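Local atomic coordinates of MHC class I antigen (Anolis carolinensis, PDB entry 7CPO), a protein that probably presents peptides to T cells, holding each in a groove between two helices above an antiparallel sheet, in complex with beta2-microglobulin. Residues Met7-Thr12 with Lys159-Glu164; Gly28-Gln33 with Val49-Lys54; Cys103-Asp108 with Trp169-Leu174. All blocks are in the same frame, centred on the assembly; numbering follows the deposited sequence.

Contact 1: Met7-Thr12 with Lys159-Glu164; sequences MRYFVT and KTYLEE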
loop_
_atom_site.group_PDB
_atom_site.type_symbol
_atom_site.label_atom_id
_atom_site.label_comp_id
_atom_site.label_asym_id
_atom_site.label_seq_id
_atom_site.Cartn_x
_atom_site.Cartn_y
_atom_site.Cartn_z
ATOM N N MET A 7 8.606 -8.831 6.175
ATOM C CA MET A 7 9.411 -7.784 5.558
ATOM C C MET A 7 9.228 -7.877 4.049
ATOM O O MET A 7 9.349 -8.964 3.474
ATOM C CB MET A 7 10.888 -7.924 5.914
ATOM C CG MET A 7 11.720 -6.814 5.304
ATOM S SD MET A 7 13.469 -7.056 5.541
ATOM C CE MET A 7 13.867 -8.232 4.262
ATOM N N ARG A 8 8.951 -6.745 3.413
ATOM C CA ARG A 8 8.456 -6.733 2.044
ATOM C C ARG A 8 9.115 -5.586 1.286
ATOM O O ARG A 8 9.058 -4.441 1.748
ATOM C CB ARG A 8 6.921 -6.570 2.044
ATOM C CG ARG A 8 6.097 -7.869 2.312
ATOM C CD ARG A 8 4.790 -7.690 3.122
ATOM N NE ARG A 8 4.013 -6.519 2.718
ATOM C CZ ARG A 8 3.737 -5.492 3.528
ATOM N NH1 ARG A 8 4.171 -5.503 4.786
ATOM N NH2 ARG A 8 3.042 -4.440 3.090
ATOM N N TYR A 9 9.722 -5.881 0.126
ATOM C CA TYR A 9 10.253 -4.862 -0.781
ATOM C C TYR A 9 9.430 -4.768 -2.066
ATOM O O TYR A 9 9.000 -5.782 -2.625
ATOM C CB TYR A 9 11.718 -5.141 -1.137
ATOM C CG TYR A 9 12.640 -4.830 0.009
ATOM C CD1 TYR A 9 12.977 -3.513 0.310
ATOM C CD2 TYR A 9 13.158 -5.841 0.806
ATOM C CE1 TYR A 9 13.817 -3.211 1.379
ATOM C CE2 TYR A 9 13.995 -5.558 1.882
ATOM C CZ TYR A 9 14.317 -4.235 2.161
ATOM O OH TYR A 9 15.152 -3.928 3.214
ATOM N N PHE A 10 9.232 -3.544 -2.552
ATOM C CA PHE A 10 8.430 -3.301 -3.744
ATOM C C PHE A 10 9.197 -2.367 -4.666
ATOM O O PHE A 10 9.446 -1.205 -4.314
ATOM C CB PHE A 10 7.074 -2.680 -3.394
ATOM C CG PHE A 10 6.239 -3.502 -2.470
ATOM C CD1 PHE A 10 5.278 -4.373 -2.980
ATOM C CD2 PHE A 10 6.381 -3.373 -1.088
ATOM C CE1 PHE A 10 4.462 -5.126 -2.117
ATOM C CE2 PHE A 10 5.586 -4.118 -0.225
ATOM C CZ PHE A 10 4.606 -4.998 -0.741
ATOM N N VAL A 11 9.528 -2.857 -5.855
ATOM C CA VAL A 11 10.377 -2.148 -6.795
ATOM C C VAL A 11 9.614 -1.970 -8.098
ATOM O O VAL A 11 9.047 -2.937 -8.620
ATOM C CB VAL A 11 11.689 -2.914 -7.018
ATOM C CG1 VAL A 11 12.663 -2.063 -7.747
ATOM C CG2 VAL A 11 12.252 -3.348 -5.675
ATOM N N THR A 12 9.636 -0.748 -8.642
ATOM C CA THR A 12 8.844 -0.381 -9.815
ATOM C C THR A 12 9.702 0.397 -10.794
ATOM O O THR A 12 10.321 1.403 -10.427
ATOM C CB THR A 12 7.623 0.486 -9.453
ATOM O OG1 THR A 12 6.716 -0.255 -8.644
ATOM C CG2 THR A 12 6.910 0.920 -10.696
ATOM N N LYS A 159 17.095 -18.643 -2.228
ATOM C CA LYS A 159 16.504 -19.461 -1.172
ATOM C C LYS A 159 17.100 -19.110 0.189
ATOM O O LYS A 159 16.370 -18.895 1.164
ATOM C CB LYS A 159 16.718 -20.941 -1.485
ATOM C CG LYS A 159 16.089 -21.919 -0.498
ATOM C CD LYS A 159 16.430 -23.374 -0.890
ATOM C CE LYS A 159 15.622 -24.413 -0.113
ATOM N NZ LYS A 159 15.757 -24.275 1.367
ATOM N N THR A 160 18.431 -19.040 0.268
ATOM C CA THR A 160 19.081 -18.618 1.503
ATOM C C THR A 160 18.581 -17.242 1.939
ATOM O O THR A 160 18.224 -17.037 3.109
ATOM C CB THR A 160 20.595 -18.609 1.306
ATOM O OG1 THR A 160 21.044 -19.955 1.092
ATOM C CG2 THR A 160 21.329 -17.976 2.522
ATOM N N TYR A 161 18.528 -16.291 1.002
ATOM C CA TYR A 161 18.070 -14.953 1.349
ATOM C C TYR A 161 16.637 -14.988 1.872
ATOM O O TYR A 161 16.327 -14.381 2.899
ATOM C CB TYR A 161 18.176 -14.012 0.150
ATOM C CG TYR A 161 17.572 -12.664 0.439
ATOM C CD1 TYR A 161 18.341 -11.642 0.992
ATOM C CD2 TYR A 161 16.215 -12.420 0.207
ATOM C CE1 TYR A 161 17.781 -10.416 1.290
ATOM C CE2 TYR A 161 15.641 -11.191 0.513
ATOM C CZ TYR A 161 16.432 -10.197 1.044
ATOM O OH TYR A 161 15.869 -8.981 1.330
ATOM N N LEU A 162 15.750 -15.698 1.178
ATOM C CA LEU A 162 14.352 -15.694 1.579
ATOM C C LEU A 162 14.145 -16.442 2.886
ATOM O O LEU A 162 13.337 -16.024 3.723
ATOM C CB LEU A 162 13.491 -16.299 0.477
ATOM C CG LEU A 162 13.439 -15.501 -0.824
ATOM C CD1 LEU A 162 12.693 -16.278 -1.913
ATOM C CD2 LEU A 162 12.791 -14.155 -0.570
ATOM N N GLU A 163 14.869 -17.536 3.090
ATOM C CA GLU A 163 14.614 -18.388 4.240
ATOM C C GLU A 163 15.411 -17.979 5.466
ATOM O O GLU A 163 14.988 -18.266 6.595
ATOM C CB GLU A 163 14.916 -19.847 3.885
ATOM C CG GLU A 163 14.046 -20.345 2.749
ATOM C CD GLU A 163 14.122 -21.845 2.540
ATOM O OE1 GLU A 163 15.061 -22.473 3.077
ATOM O OE2 GLU A 163 13.241 -22.392 1.832
ATOM N N GLU A 164 16.536 -17.296 5.281
ATOM C CA GLU A 164 17.372 -17.013 6.433
ATOM C C GLU A 164 17.705 -15.534 6.555
ATOM O O GLU A 164 17.364 -14.918 7.566
ATOM C CB GLU A 164 18.622 -17.885 6.363
ATOM C CG GLU A 164 18.243 -19.366 6.517
ATOM C CD GLU A 164 19.180 -20.312 5.798
ATOM O OE1 GLU A 164 20.356 -19.936 5.550
ATOM O OE2 GLU A 164 18.720 -21.432 5.471
#
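Tyr161 of the helical segment reaches down to the strand Met7-Thr12 with its hydroxyl, which meets two floor residues at once. Met7 comes to it with its terminal methyl, CE lying 3.6 Å from Tyr161 OH. Tyr9 offers a ring carbon instead: its CE2 is 3.9 Å from the same Tyr161 OH, which approaches that ring obliquely. Both floor side chains run at about a right angle to Tyr161, and the backbones stay well apart, the CA atoms of Met7 and Leu162 being 10.1 Å from each other. The span is bridged because the tyrosine leaves its helix with CG trans to the backbone N (chi1 174°), while the methionine extends toward the helix and bends only at its last torsion, chi3 80°, to present CE. Farther out, the Tyr9 ring meets that of Tyr101 on the next strand, the planes about 30° apart, and its hydroxyl hydrogen-bonds to Tyr45. Met7 packs on the backbone of the bound peptide. Across the contact itself the chemistry is van der Waals packing of methyl and ring carbon against a hydroxyl; the hydroxyls of Tyr9 and Tyr161 both hydrogen-bond to the peptide backbone, while their rings also meet peptide side chains.

Contact 2: Gly28-Gln33 with Val49-Lys54; sequences GYVDDQ and VPWISK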
loop_
_atom_site.group_PDB
_atom_site.type_symbol
_atom_site.label_atom_id
_atom_site.label_comp_id
_atom_site.label_asym_id
_atom_site.label_seq_id
_atom_site.Cartn_x
_atom_site.Cartn_y
_atom_site.Cartn_z
ATOM N N GLY A 28 10.538 -0.344 1.211
ATOM C CA GLY A 28 10.647 -1.448 2.150
ATOM C C GLY A 28 9.625 -1.296 3.264
ATOM O O GLY A 28 9.423 -0.197 3.786
ATOM N N TYR A 29 8.983 -2.412 3.617
ATOM C CA TYR A 29 7.984 -2.459 4.678
ATOM C C TYR A 29 8.303 -3.542 5.702
ATOM O O TYR A 29 8.799 -4.630 5.368
ATOM C CB TYR A 29 6.574 -2.735 4.126
ATOM C CG TYR A 29 5.960 -1.597 3.348
ATOM C CD1 TYR A 29 5.010 -0.735 3.939
ATOM C CD2 TYR A 29 6.309 -1.380 2.017
ATOM C CE1 TYR A 29 4.445 0.309 3.210
ATOM C CE2 TYR A 29 5.741 -0.340 1.284
ATOM C CZ TYR A 29 4.815 0.493 1.885
ATOM O OH TYR A 29 4.268 1.507 1.147
ATOM N N VAL A 30 7.975 -3.244 6.951
ATOM C CA VAL A 30 7.741 -4.252 7.972
ATOM C C VAL A 30 6.280 -4.088 8.368
ATOM O O VAL A 30 5.886 -3.019 8.855
ATOM C CB VAL A 30 8.690 -4.097 9.167
ATOM C CG1 VAL A 30 8.435 -5.182 10.187
ATOM C CG2 VAL A 30 10.136 -4.149 8.689
ATOM N N ASP A 31 5.462 -5.108 8.083
ATOM C CA ASP A 31 4.040 -5.136 8.449
ATOM C C ASP A 31 3.320 -3.860 8.019
ATOM O O ASP A 31 2.724 -3.150 8.837
ATOM C CB ASP A 31 3.846 -5.303 9.954
ATOM C CG ASP A 31 4.327 -6.609 10.462
ATOM O OD1 ASP A 31 4.441 -7.551 9.660
ATOM O OD2 ASP A 31 4.578 -6.683 11.681
ATOM N N ASP A 32 3.408 -3.556 6.731
ATOM C CA ASP A 32 2.786 -2.349 6.153
ATOM C C ASP A 32 3.163 -1.045 6.883
ATOM O O ASP A 32 2.504 -0.021 6.689
ATOM C CB ASP A 32 1.248 -2.488 6.016
ATOM C CG ASP A 32 0.488 -2.481 7.355
ATOM O OD1 ASP A 32 0.744 -1.617 8.222
ATOM O OD2 ASP A 32 -0.394 -3.359 7.529
ATOM N N GLN A 33 4.245 -1.019 7.674
ATOM C CA GLN A 33 4.916 0.236 8.025
ATOM C C GLN A 33 6.125 0.404 7.116
ATOM O O GLN A 33 7.008 -0.458 7.088
ATOM C CB GLN A 33 5.364 0.272 9.484
ATOM C CG GLN A 33 6.016 1.579 9.896
ATOM C CD GLN A 33 6.165 1.719 11.421
ATOM O OE1 GLN A 33 7.178 2.234 11.923
ATOM N NE2 GLN A 33 5.153 1.246 12.164
ATOM N N VAL A 49 11.840 6.010 9.074
ATOM C CA VAL A 49 11.336 5.972 10.446
ATOM C C VAL A 49 12.535 6.077 11.386
ATOM O O VAL A 49 13.659 5.766 11.005
ATOM C CB VAL A 49 10.531 4.679 10.742
ATOM C CG1 VAL A 49 9.311 4.591 9.861
ATOM C CG2 VAL A 49 11.392 3.426 10.577
ATOM N N PRO A 50 12.304 6.524 12.621
ATOM C CA PRO A 50 13.461 6.772 13.500
ATOM C C PRO A 50 14.186 5.504 13.922
ATOM O O PRO A 50 15.393 5.541 14.182
ATOM C CB PRO A 50 12.832 7.485 14.712
ATOM C CG PRO A 50 11.557 8.039 14.213
ATOM C CD PRO A 50 11.057 7.035 13.210
ATOM N N TRP A 51 13.497 4.383 14.004
ATOM C CA TRP A 51 14.088 3.239 14.677
ATOM C C TRP A 51 15.092 2.489 13.810
ATOM O O TRP A 51 15.928 1.759 14.358
ATOM C CB TRP A 51 12.985 2.294 15.176
ATOM C CG TRP A 51 11.952 1.809 14.160
ATOM C CD1 TRP A 51 10.646 2.225 14.051
ATOM C CD2 TRP A 51 12.119 0.770 13.171
ATOM N NE1 TRP A 51 9.999 1.517 13.054
ATOM C CE2 TRP A 51 10.879 0.624 12.498
ATOM C CE3 TRP A 51 13.199 -0.037 12.777
ATOM C CZ2 TRP A 51 10.694 -0.292 11.446
ATOM C CZ3 TRP A 51 13.009 -0.962 11.732
ATOM C CH2 TRP A 51 11.763 -1.078 11.088
ATOM N N ILE A 52 15.065 2.670 12.485
ATOM C CA ILE A 52 15.983 1.910 11.633
ATOM C C ILE A 52 17.430 2.370 11.802
ATOM O O ILE A 52 18.352 1.610 11.471
ATOM C CB ILE A 52 15.525 1.955 10.154
ATOM C CG1 ILE A 52 16.358 1.021 9.269
ATOM C CG2 ILE A 52 15.530 3.390 9.608
ATOM C CD1 ILE A 52 16.470 -0.381 9.768
ATOM N N SER A 53 17.672 3.562 12.363
ATOM C CA SER A 53 19.063 3.953 12.582
ATOM C C SER A 53 19.747 3.083 13.631
ATOM O O SER A 53 20.980 3.064 13.702
ATOM C CB SER A 53 19.175 5.425 12.979
ATOM O OG SER A 53 18.560 5.671 14.229
ATOM N N LYS A 54 18.987 2.336 14.426
ATOM C CA LYS A 54 19.615 1.417 15.363
ATOM C C LYS A 54 20.470 0.362 14.657
ATOM O O LYS A 54 21.319 -0.274 15.300
ATOM C CB LYS A 54 18.549 0.737 16.213
ATOM C CG LYS A 54 17.757 1.659 17.117
ATOM C CD LYS A 54 16.778 0.806 17.933
ATOM C CE LYS A 54 15.860 1.664 18.761
ATOM N NZ LYS A 54 14.787 0.869 19.391
#
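Gln33 and Trp51 pass alongside each other in opposite directions, joined where the amide oxygen meets the indole N-H. The bond from Trp51 NE1 to Gln33 OE1 is 3.1 Å long and nearly straight at the hydrogen, 167°. The acceptor lies close to the indole plane, at the ring edge, yet the two flat groups are turned 59° apart, and the donor stands above the carbonyl plane. An extended glutamine chain carries the amide across the gap. Val49 adds to the same site from two sides of its fork: CG1 lies 3.8 Å from Gln33 OE1, whereas CG2 covers one face of the Trp51 ring toward its rim. At the far end of the indole, Val30 CG2 touches Trp51 CH2 at 4.2 Å, again from the edge. Val30 and Gln33 are the ends of a type I' turn, paired by two backbone hydrogen bonds, which places both side chains toward the tryptophan. The contact thus fastens the hairpin joining strands 25-30 and 33-39 to the loop that leads from strand 44-47 to helix 62-87, with Tyr173 and Tyr176 of helix 152-176 and Thr180 and Leu181 of helix 178-181 packed around the indole.

Contact 3: Cys103-Asp108 with Trp169-Leu174; sequences CELRND and WLQRYL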
loop_
_atom_site.group_PDB
_atom_site.type_symbol
_atom_site.label_atom_id
_atom_site.label_comp_id
_atom_site.label_asym_id
_atom_site.label_seq_id
_atom_site.Cartn_x
_atom_site.Cartn_y
_atom_site.Cartn_z
ATOM N N CYS A 103 9.742 -12.010 3.104
ATOM C CA CYS A 103 9.535 -13.190 3.918
ATOM C C CYS A 103 8.432 -12.954 4.930
ATOM O O CYS A 103 8.116 -11.825 5.301
ATOM C CB CYS A 103 10.806 -13.580 4.666
ATOM S SG CYS A 103 11.538 -12.187 5.510
ATOM N N GLU A 104 7.901 -14.054 5.417
ATOM C CA GLU A 104 6.881 -14.053 6.449
ATOM C C GLU A 104 7.349 -14.937 7.598
ATOM O O GLU A 104 7.815 -16.058 7.372
ATOM C CB GLU A 104 5.552 -14.564 5.891
ATOM C CG GLU A 104 4.399 -14.435 6.867
ATOM C CD GLU A 104 3.155 -15.164 6.402
ATOM O OE1 GLU A 104 3.227 -15.873 5.378
ATOM O OE2 GLU A 104 2.111 -15.046 7.075
ATOM N N LEU A 105 7.231 -14.437 8.817
ATOM C CA LEU A 105 7.510 -15.209 10.023
ATOM C C LEU A 105 6.211 -15.362 10.806
ATOM O O LEU A 105 5.706 -14.387 11.376
ATOM C CB LEU A 105 8.579 -14.519 10.868
ATOM C CG LEU A 105 8.911 -15.229 12.173
ATOM C CD1 LEU A 105 9.509 -16.636 11.897
ATOM C CD2 LEU A 105 9.824 -14.367 13.031
ATOM N N ARG A 106 5.676 -16.577 10.859
ATOM C CA ARG A 106 4.405 -16.741 11.558
ATOM C C ARG A 106 4.629 -16.931 13.057
ATOM O O ARG A 106 5.755 -17.149 13.525
ATOM C CB ARG A 106 3.616 -17.901 10.949
ATOM C CG ARG A 106 3.622 -17.828 9.434
ATOM C CD ARG A 106 2.680 -18.797 8.750
ATOM N NE ARG A 106 2.919 -18.760 7.301
ATOM C CZ ARG A 106 3.789 -19.546 6.663
ATOM N NH1 ARG A 106 4.488 -20.458 7.341
ATOM N NH2 ARG A 106 3.955 -19.434 5.349
ATOM N N ASN A 107 3.533 -16.811 13.823
ATOM C CA ASN A 107 3.608 -16.907 15.281
ATOM C C ASN A 107 4.023 -18.286 15.756
ATOM O O ASN A 107 4.490 -18.427 16.892
ATOM C CB ASN A 107 2.269 -16.560 15.924
ATOM C CG ASN A 107 2.125 -15.081 16.172
ATOM O OD1 ASN A 107 3.095 -14.316 16.048
ATOM N ND2 ASN A 107 0.914 -14.659 16.542
ATOM N N ASP A 108 3.845 -19.301 14.929
ATOM C CA ASP A 108 4.295 -20.637 15.270
ATOM C C ASP A 108 5.749 -20.886 14.866
ATOM O O ASP A 108 6.205 -22.029 14.944
ATOM C CB ASP A 108 3.361 -21.662 14.627
ATOM C CG ASP A 108 3.441 -21.658 13.097
ATOM O OD1 ASP A 108 4.223 -20.871 12.514
ATOM O OD2 ASP A 108 2.725 -22.462 12.463
ATOM N N TRP A 169 16.916 -10.296 9.323
ATOM C CA TRP A 169 16.703 -8.854 9.352
ATOM C C TRP A 169 15.321 -8.517 9.903
ATOM O O TRP A 169 15.179 -7.609 10.735
ATOM C CB TRP A 169 16.894 -8.278 7.961
ATOM C CG TRP A 169 18.348 -8.184 7.609
ATOM C CD1 TRP A 169 19.016 -8.955 6.715
ATOM C CD2 TRP A 169 19.315 -7.282 8.171
ATOM N NE1 TRP A 169 20.326 -8.593 6.672
ATOM C CE2 TRP A 169 20.544 -7.562 7.549
ATOM C CE3 TRP A 169 19.257 -6.264 9.123
ATOM C CZ2 TRP A 169 21.725 -6.858 7.851
ATOM C CZ3 TRP A 169 20.432 -5.560 9.429
ATOM C CH2 TRP A 169 21.649 -5.867 8.794
ATOM N N LEU A 170 14.298 -9.259 9.465
ATOM C CA LEU A 170 12.954 -9.039 9.972
ATOM C C LEU A 170 12.940 -9.118 11.490
ATOM O O LEU A 170 12.386 -8.244 12.161
ATOM C CB LEU A 170 11.986 -10.058 9.369
ATOM C CG LEU A 170 10.594 -10.065 10.025
ATOM C CD1 LEU A 170 9.948 -8.688 9.950
ATOM C CD2 LEU A 170 9.677 -11.124 9.415
ATOM N N GLN A 171 13.590 -10.140 12.049
ATOM C CA GLN A 171 13.620 -10.271 13.496
ATOM C C GLN A 171 14.401 -9.137 14.149
ATOM O O GLN A 171 14.039 -8.694 15.241
ATOM C CB GLN A 171 14.203 -11.621 13.890
ATOM C CG GLN A 171 13.295 -12.799 13.609
ATOM C CD GLN A 171 14.075 -14.088 13.470
ATOM O OE1 GLN A 171 15.297 -14.064 13.283
ATOM N NE2 GLN A 171 13.388 -15.222 13.594
ATOM N N ARG A 172 15.463 -8.651 13.505
ATOM C CA ARG A 172 16.152 -7.472 14.020
ATOM C C ARG A 172 15.246 -6.258 13.971
ATOM O O ARG A 172 15.179 -5.486 14.932
ATOM C CB ARG A 172 17.429 -7.183 13.226
ATOM C CG ARG A 172 18.676 -7.740 13.804
ATOM C CD ARG A 172 19.857 -7.533 12.863
ATOM N NE ARG A 172 20.719 -8.711 12.919
ATOM C CZ ARG A 172 21.036 -9.488 11.888
ATOM N NH1 ARG A 172 20.593 -9.222 10.656
ATOM N NH2 ARG A 172 21.821 -10.534 12.097
ATOM N N TYR A 173 14.551 -6.068 12.844
ATOM C CA TYR A 173 13.726 -4.875 12.679
ATOM C C TYR A 173 12.604 -4.848 13.708
ATOM O O TYR A 173 12.329 -3.803 14.308
ATOM C CB TYR A 173 13.168 -4.828 11.255
ATOM C CG TYR A 173 14.226 -4.642 10.178
ATOM C CD1 TYR A 173 15.455 -4.055 10.470
ATOM C CD2 TYR A 173 13.997 -5.056 8.864
ATOM C CE1 TYR A 173 16.432 -3.877 9.476
ATOM C CE2 TYR A 173 14.955 -4.877 7.873
ATOM C CZ TYR A 173 16.172 -4.290 8.189
ATOM O OH TYR A 173 17.126 -4.108 7.219
ATOM N N LEU A 174 11.976 -5.999 13.956
ATOM C CA LEU A 174 10.849 -6.043 14.879
ATOM C C LEU A 174 11.261 -5.591 16.266
ATOM O O LEU A 174 10.517 -4.874 16.937
ATOM C CB LEU A 174 10.268 -7.453 14.935
ATOM C CG LEU A 174 9.337 -7.831 13.785
ATOM C CD1 LEU A 174 9.132 -9.325 13.795
ATOM C CD2 LEU A 174 8.008 -7.095 13.932
#
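Leu105 and Leu170 meet where strand 103-105 passes beneath helix 169-174, the short axes approaching to 9.9 Å and crossing at -60°. The closest CA pair, Cys103 and Leu170, is 8.1 Å apart, a spacing that leaves the interface to side chains. Cys103 and Leu105, alternate residues of the strand, point toward the helix, while Glu104 between them points away and pairs with Arg106 on the other side. Leu170 sends one branch to Leu105, its CD2 lying 3.9 Å from Leu105 CB, and at its root packs on the cysteine, with CB 4.4 Å from Cys103 SG. Leu105 in turn uses its own CD2 branch against Gln171. That methyl is 3.7 Å from Gln171 NE2 and lies against the aliphatic CG of the same residue, the two side chains crossing at about a right angle. With chi1 at 178°, Leu105 swings CG opposite its own nitrogen and carries its CD2 methyl to the helix. The first bond of Gln171 points neither toward nor away from the strand, but its extended chain brings the amide end to the leucine, at the rim of the interface, where it also touches Trp109. Ile167, one turn earlier on the helix, continues the apolar packing over both Cys103 and Leu105. Cys103 is also disulfide-bonded to Cys166, the covalent tie between groove floor and alpha2 helix that is characteristic of class I molecules. The noncovalent contacts are mostly apolar, with one methyl against an amide nitrogen; disulfide and leucine packing lie about one turn apart on the helix and join it to the same strand.

How the contacts relate
All three contacts belong to the peptide-binding alpha1/alpha2 platform, with centres 12 to 15 Å apart. Their strands 25-30, 5-14 and 96-105 are successive neighbours in its antiparallel floor, where backbone hydrogen bonds join Arg8 to Tyr29 and Met7 to Cys103. Contacts 1 and 3 share helix 152-176 and alternate along the chain; contact 2 falls entirely within the span between the segments of contact 1, and both its segments precede those of contact 3. Tyr173 joins them, packing on Met7, Val30 and Ile52, and its hydroxyl hydrogen-bonds to the peptide backbone. Floor, helix and alpha1 loop thereby converge around one part of the groove.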